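Local coordinates for uncharacterized HIT-like protein HP_0404 (Helicobacter pylori 26695, PDB 4ZGL) that belongs to the histidine triad (HIT/HINT) family and probably hydrolyses adenosine 5'-monophosphoramidates, at residues Ser15-Glu19 against Glu65-Leu70; Asn20-Phe26 against Ala37-Gln43. One frame throughout, in Å; residues are numbered along the deposited sequence.

Both contacts belong to the HIT fold and share one antiparallel sheet. Interaction 2 is the hairpin of strands 23-27 and 36-41 and is mostly buried, near the centre of the chain. Interaction 1 lies at the edge of the sheet, where strand 16-19 meets the last turns of helix 53-70, and is only partly buried. Strand 16-19 pairs with strand 23-27, so the two contacts touch directly: the backbone of I17 and L18 meets that of S25, and I17 packs on A37. Their chemistry differs. Interaction 1 is chiefly aliphatic packing with one weak polar bond. Interaction 2 is a backbone hydrogen-bond ladder with mostly apolar faces, plus side-chain bonds from S25 and K42.

Interaction 1. Residues Ser15-Glu19 against Glu65-Leu70; sequences SKILE and EVVEKL
This is helix-on-sheet packing in the HIT fold: edge strand 16-19 lies against the C-terminal turns of helix 53-70. The short segments run at 139° to each other, and their axes come within 8.5 Å. I17 and L18 carry the strand side. Both face S25 of the neighbouring strand in a classic beta bulge, and both direct their side chains at the helix. I17 meets L70 at about a right angle. Its CG2 branch, anti to the backbone N, lies 3.7 Å from L70 CD2, and I17 CD1 reaches the same methyl. L18 spreads over three helix residues. L18 CB rests 3.7 Å from V66 CG1, while L18 CD2 lies against CB and the carboxylate of E65. V66 and L70 also touch S25 and A37 respectively, so this face of the helix spans several strands. K69 covers the more exposed border. Its aliphatic part passes L18, with K69 CD 3.8 Å from L18 CD1. The chain bends at chi2 (141°) and again at chi4, which brings the ammonium back to the strand backbone. There K69 NZ gives a weak hydrogen bond to I17 O, at 3.3 Å.

Interaction 2. Residues Asn20-Phe26 against Ala37-Gln43; sequences NERFLSF and ALVIPKQ
L38 O is gripped by two donors from strand 23-27: F26 N at 3.1 Å, in the carbonyl plane, and S25 OG at 3.0 Å, well above that plane. S25 OG stands anti to its own backbone N (chi1 -173°), beside the carbonyl carbon, and from there it reaches L38 O. The contact is an antiparallel beta hairpin. L24 with I40 and F26 with L38 are its hydrogen-bonded pairs; F23 with P41 and S25 with V39 are non-hydrogen-bonded. I40 N gives L24 O a nearly straight bond of 2.8 Å. On one face, which packs on helix 3-9, L38 CB lies over the F26 ring near its rim, and I40 CD1 meets the ring edge 3.8 Å from F26 CE2. On the other, F23 CE1 lies 4.1 Å from P41 CB, and the F23 ring meets F62. Before the strand, N20 OD1 forms an Asx turn and accepts from R22 N and F23 N, the latter at 2.7 Å. K42 runs extended along this turn, and K42 NZ donates to N20 O at 2.9 Å and forms a salt bridge with E19. P41 O accepts from H93 of the histidine triad motif. The hairpin is thus held mainly by main-chain bonds, with side-chain polar bonds added at S25 and at the open end, where K42 fastens to the N20 turn.

Interaction 1. Residues Ser15-Glu19 against Glu65-Leu70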
loop_
_atom_site.group_PDB
_atom_site.type_symbol
_atom_site.label_atom_id
_atom_site.label_comp_id
_atom_site.label_asym_id
_atom_site.label_seq_id
_atom_site.Cartn_x
_atom_site.Cartn_y
_atom_site.Cartn_z
ATOM N N SER A 15 2.928 16.898 13.915
ATOM C CA SER A 15 3.351 17.755 12.813
ATOM C C SER A 15 2.485 17.441 11.608
ATOM O O SER A 15 2.878 16.682 10.718
ATOM C CB SER A 15 4.829 17.542 12.483
ATOM O OG SER A 15 5.649 17.996 13.542
ATOM N N LYS A 16 1.297 18.029 11.598
ATOM C CA LYS A 16 0.314 17.791 10.561
ATOM C C LYS A 16 0.810 18.251 9.179
ATOM O O LYS A 16 1.203 19.397 8.992
ATOM C CB LYS A 16 -1.007 18.467 10.971
ATOM C CG LYS A 16 -1.949 18.714 9.791
ATOM C CD LYS A 16 -3.208 19.499 10.086
ATOM C CE LYS A 16 -3.693 20.437 9.038
ATOM N NZ LYS A 16 -4.501 21.532 9.622
ATOM N N ILE A 17 0.794 17.327 8.221
ATOM C CA ILE A 17 1.203 17.605 6.847
ATOM C C ILE A 17 -0.016 18.066 6.054
ATOM O O ILE A 17 0.005 19.135 5.448
ATOM C CB ILE A 17 1.825 16.358 6.183
ATOM C CG1 ILE A 17 3.152 16.014 6.884
ATOM C CG2 ILE A 17 2.041 16.604 4.691
ATOM C CD1 ILE A 17 3.707 14.642 6.573
ATOM N N LEU A 18 -1.063 17.243 6.067
ATOM C CA LEU A 18 -2.326 17.548 5.407
ATOM C C LEU A 18 -3.463 16.904 6.188
ATOM O O LEU A 18 -3.264 15.898 6.865
ATOM C CB LEU A 18 -2.331 17.019 3.968
ATOM C CG LEU A 18 -3.356 17.657 3.008
ATOM C CD1 LEU A 18 -2.919 18.999 2.384
ATOM C CD2 LEU A 18 -3.668 16.668 1.878
ATOM N N GLU A 19 -4.654 17.482 6.084
ATOM C CA GLU A 19 -5.838 16.948 6.740
ATOM C C GLU A 19 -7.087 17.208 5.910
ATOM O O GLU A 19 -7.162 18.175 5.150
ATOM C CB GLU A 19 -6.002 17.593 8.114
ATOM C CG GLU A 19 -7.187 17.077 8.922
ATOM C CD GLU A 19 -7.268 17.686 10.314
ATOM O OE1 GLU A 19 -6.760 18.816 10.511
ATOM O OE2 GLU A 19 -7.857 17.029 11.205
ATOM N N GLU A 65 -2.261 13.659 -2.757
ATOM C CA GLU A 65 -2.170 15.025 -2.247
ATOM C C GLU A 65 -1.014 15.209 -1.271
ATOM O O GLU A 65 -0.361 16.259 -1.270
ATOM C CB GLU A 65 -3.482 15.444 -1.590
ATOM C CG GLU A 65 -4.634 15.598 -2.570
ATOM C CD GLU A 65 -5.943 15.987 -1.899
ATOM O OE1 GLU A 65 -5.920 16.499 -0.764
ATOM O OE2 GLU A 65 -7.012 15.786 -2.515
ATOM N N VAL A 66 -0.743 14.195 -0.453
ATOM C CA VAL A 66 0.329 14.349 0.525
ATOM C C VAL A 66 1.694 14.291 -0.149
ATOM O O VAL A 66 2.488 15.193 0.054
ATOM C CB VAL A 66 0.244 13.505 1.781
ATOM C CG1 VAL A 66 -1.019 13.825 2.579
ATOM C CG2 VAL A 66 0.317 12.074 1.410
ATOM N N VAL A 67 1.947 13.264 -0.965
ATOM C CA VAL A 67 3.242 13.135 -1.652
ATOM C C VAL A 67 3.558 14.335 -2.532
ATOM O O VAL A 67 4.727 14.672 -2.737
ATOM C CB VAL A 67 3.357 11.858 -2.515
ATOM C CG1 VAL A 67 3.366 10.620 -1.632
ATOM C CG2 VAL A 67 2.258 11.786 -3.572
ATOM N N GLU A 68 2.520 14.985 -3.048
ATOM C CA GLU A 68 2.745 16.155 -3.885
ATOM C C GLU A 68 3.016 17.380 -3.004
ATOM O O GLU A 68 3.884 18.180 -3.328
ATOM C CB GLU A 68 1.651 16.326 -4.933
ATOM C CG GLU A 68 0.778 17.561 -4.781
ATOM C CD GLU A 68 -0.298 17.646 -5.851
ATOM O OE1 GLU A 68 -0.296 16.785 -6.776
ATOM O OE2 GLU A 68 -1.136 18.579 -5.772
ATOM N N LYS A 69 2.340 17.486 -1.861
ATOM C CA LYS A 69 2.696 18.492 -0.862
ATOM C C LYS A 69 4.122 18.316 -0.344
ATOM O O LYS A 69 4.842 19.292 -0.175
ATOM C CB LYS A 69 1.746 18.444 0.330
ATOM C CG LYS A 69 1.950 19.620 1.270
ATOM C CD LYS A 69 0.636 20.139 1.818
ATOM C CE LYS A 69 0.801 21.358 2.676
ATOM N NZ LYS A 69 1.755 21.339 3.806
ATOM N N LEU A 70 4.523 17.079 -0.073
ATOM C CA LEU A 70 5.893 16.820 0.379
ATOM C C LEU A 70 6.931 16.951 -0.730
ATOM O O LEU A 70 8.112 17.032 -0.441
ATOM C CB LEU A 70 6.017 15.443 1.035
ATOM C CG LEU A 70 5.117 15.170 2.242
ATOM C CD1 LEU A 70 5.214 13.712 2.663
ATOM C CD2 LEU A 70 5.486 16.085 3.398
#

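Interaction 2. Residues Asn20-Phe26 against Ala37-Gln43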
loop_
_atom_site.group_PDB
_atom_site.type_symbol
_atom_site.label_atom_id
_atom_site.label_comp_id
_atom_site.label_asym_id
_atom_site.label_seq_id
_atom_site.Cartn_x
_atom_site.Cartn_y
_atom_site.Cartn_z
ATOM N N ASN A 20 -8.072 16.333 6.066
ATOM C CA ASN A 20 -9.379 16.536 5.451
ATOM C C ASN A 20 -10.448 15.800 6.268
ATOM O O ASN A 20 -10.114 15.224 7.311
ATOM C CB ASN A 20 -9.335 16.148 3.956
ATOM C CG ASN A 20 -9.545 14.661 3.710
ATOM O OD1 ASN A 20 -9.776 13.886 4.632
ATOM N ND2 ASN A 20 -9.458 14.257 2.447
ATOM N N GLU A 21 -11.704 15.835 5.812
ATOM C CA GLU A 21 -12.849 15.313 6.603
ATOM C C GLU A 21 -12.657 13.874 7.057
ATOM O O GLU A 21 -13.142 13.505 8.125
ATOM C CB GLU A 21 -14.269 15.331 5.886
ATOM C CG GLU A 21 -14.525 16.287 4.683
ATOM C CD GLU A 21 -14.328 17.756 5.028
ATOM O OE1 GLU A 21 -14.352 18.099 6.230
ATOM O OE2 GLU A 21 -14.157 18.574 4.092
ATOM N N ARG A 22 -12.019 13.055 6.221
ATOM C CA ARG A 22 -11.904 11.619 6.480
ATOM C C ARG A 22 -10.489 11.129 6.798
ATOM O O ARG A 22 -10.333 10.034 7.337
ATOM C CB ARG A 22 -12.463 10.827 5.292
ATOM C CG ARG A 22 -13.979 10.881 5.150
ATOM C CD ARG A 22 -14.438 10.059 3.959
ATOM N NE ARG A 22 -15.874 10.100 3.644
ATOM C CZ ARG A 22 -16.472 11.157 3.109
ATOM N NH1 ARG A 22 -15.778 12.267 2.891
ATOM N NH2 ARG A 22 -17.768 11.120 2.823
ATOM N N PHE A 23 -9.463 11.916 6.472
ATOM C CA PHE A 23 -8.071 11.479 6.648
ATOM C C PHE A 23 -7.190 12.546 7.277
ATOM O O PHE A 23 -7.536 13.725 7.315
ATOM C CB PHE A 23 -7.463 11.071 5.308
ATOM C CG PHE A 23 -8.197 9.959 4.632
ATOM C CD1 PHE A 23 -7.927 8.637 4.951
ATOM C CD2 PHE A 23 -9.170 10.233 3.685
ATOM C CE1 PHE A 23 -8.612 7.609 4.329
ATOM C CE2 PHE A 23 -9.855 9.211 3.058
ATOM C CZ PHE A 23 -9.578 7.898 3.382
ATOM N N LEU A 24 -6.038 12.102 7.764
ATOM C CA LEU A 24 -5.064 12.979 8.384
ATOM C C LEU A 24 -3.667 12.430 8.120
ATOM O O LEU A 24 -3.445 11.221 8.207
ATOM C CB LEU A 24 -5.318 13.062 9.890
ATOM C CG LEU A 24 -4.318 13.884 10.714
ATOM C CD1 LEU A 24 -4.893 15.229 11.129
ATOM C CD2 LEU A 24 -3.884 13.102 11.945
ATOM N N SER A 25 -2.733 13.320 7.791
ATOM C CA SER A 25 -1.341 12.933 7.584
ATOM C C SER A 25 -0.420 13.756 8.468
ATOM O O SER A 25 -0.690 14.927 8.739
ATOM C CB SER A 25 -0.936 13.105 6.119
ATOM O OG SER A 25 0.360 12.575 5.883
ATOM N N PHE A 26 0.667 13.135 8.913
ATOM C CA PHE A 26 1.642 13.796 9.774
ATOM C C PHE A 26 2.978 13.063 9.752
ATOM O O PHE A 26 3.052 11.899 9.362
ATOM C CB PHE A 26 1.114 13.893 11.210
ATOM C CG PHE A 26 0.673 12.578 11.785
ATOM C CD1 PHE A 26 1.547 11.797 12.524
ATOM C CD2 PHE A 26 -0.620 12.119 11.581
ATOM C CE1 PHE A 26 1.138 10.584 13.048
ATOM C CE2 PHE A 26 -1.034 10.907 12.102
ATOM C CZ PHE A 26 -0.156 10.140 12.836
ATOM N N ALA A 37 6.312 10.186 6.316
ATOM C CA ALA A 37 4.969 10.602 6.714
ATOM C C ALA A 37 4.070 9.397 6.993
ATOM O O ALA A 37 4.343 8.282 6.543
ATOM C CB ALA A 37 4.351 11.472 5.632
ATOM N N LEU A 38 3.003 9.644 7.749
ATOM C CA LEU A 38 1.996 8.634 8.049
ATOM C C LEU A 38 0.650 9.149 7.577
ATOM O O LEU A 38 0.325 10.309 7.799
ATOM C CB LEU A 38 1.940 8.371 9.551
ATOM C CG LEU A 38 3.168 7.695 10.158
ATOM C CD1 LEU A 38 3.184 7.888 11.664
ATOM C CD2 LEU A 38 3.201 6.217 9.803
ATOM N N VAL A 39 -0.119 8.296 6.907
ATOM C CA VAL A 39 -1.477 8.643 6.485
ATOM C C VAL A 39 -2.468 7.765 7.235
ATOM O O VAL A 39 -2.393 6.534 7.157
ATOM C CB VAL A 39 -1.678 8.444 4.973
ATOM C CG1 VAL A 39 -3.096 8.829 4.570
ATOM C CG2 VAL A 39 -0.650 9.252 4.198
ATOM N N ILE A 40 -3.403 8.398 7.945
ATOM C CA ILE A 40 -4.369 7.653 8.759
ATOM C C ILE A 40 -5.806 8.096 8.513
ATOM O O ILE A 40 -6.070 9.276 8.240
ATOM C CB ILE A 40 -4.039 7.608 10.269
ATOM C CG1 ILE A 40 -4.222 8.975 10.963
ATOM C CG2 ILE A 40 -2.646 7.033 10.445
ATOM C CD1 ILE A 40 -4.243 8.909 12.473
ATOM N N PRO A 41 -6.737 7.130 8.555
ATOM C CA PRO A 41 -8.152 7.469 8.482
ATOM C C PRO A 41 -8.615 7.971 9.839
ATOM O O PRO A 41 -8.220 7.412 10.860
ATOM C CB PRO A 41 -8.808 6.131 8.140
ATOM C CG PRO A 41 -7.894 5.113 8.730
ATOM C CD PRO A 41 -6.516 5.670 8.515
ATOM N N LYS A 42 -9.410 9.035 9.852
ATOM C CA LYS A 42 -9.954 9.563 11.104
ATOM C C LYS A 42 -10.923 8.567 11.735
ATOM O O LYS A 42 -11.044 8.495 12.957
ATOM C CB LYS A 42 -10.654 10.902 10.867
ATOM C CG LYS A 42 -9.710 12.044 10.538
ATOM C CD LYS A 42 -10.489 13.318 10.273
ATOM C CE LYS A 42 -9.591 14.539 10.297
ATOM N NZ LYS A 42 -10.396 15.782 10.162
ATOM N N GLN A 43 -11.603 7.800 10.889
ATOM C CA GLN A 43 -12.478 6.726 11.336
ATOM C C GLN A 43 -11.676 5.663 12.084
ATOM O O GLN A 43 -10.516 5.410 11.762
ATOM C CB GLN A 43 -13.189 6.103 10.135
ATOM C CG GLN A 43 -14.297 5.122 10.486
ATOM C CD GLN A 43 -14.891 4.457 9.259
ATOM O OE1 GLN A 43 -15.030 5.083 8.204
ATOM N NE2 GLN A 43 -15.240 3.182 9.386
#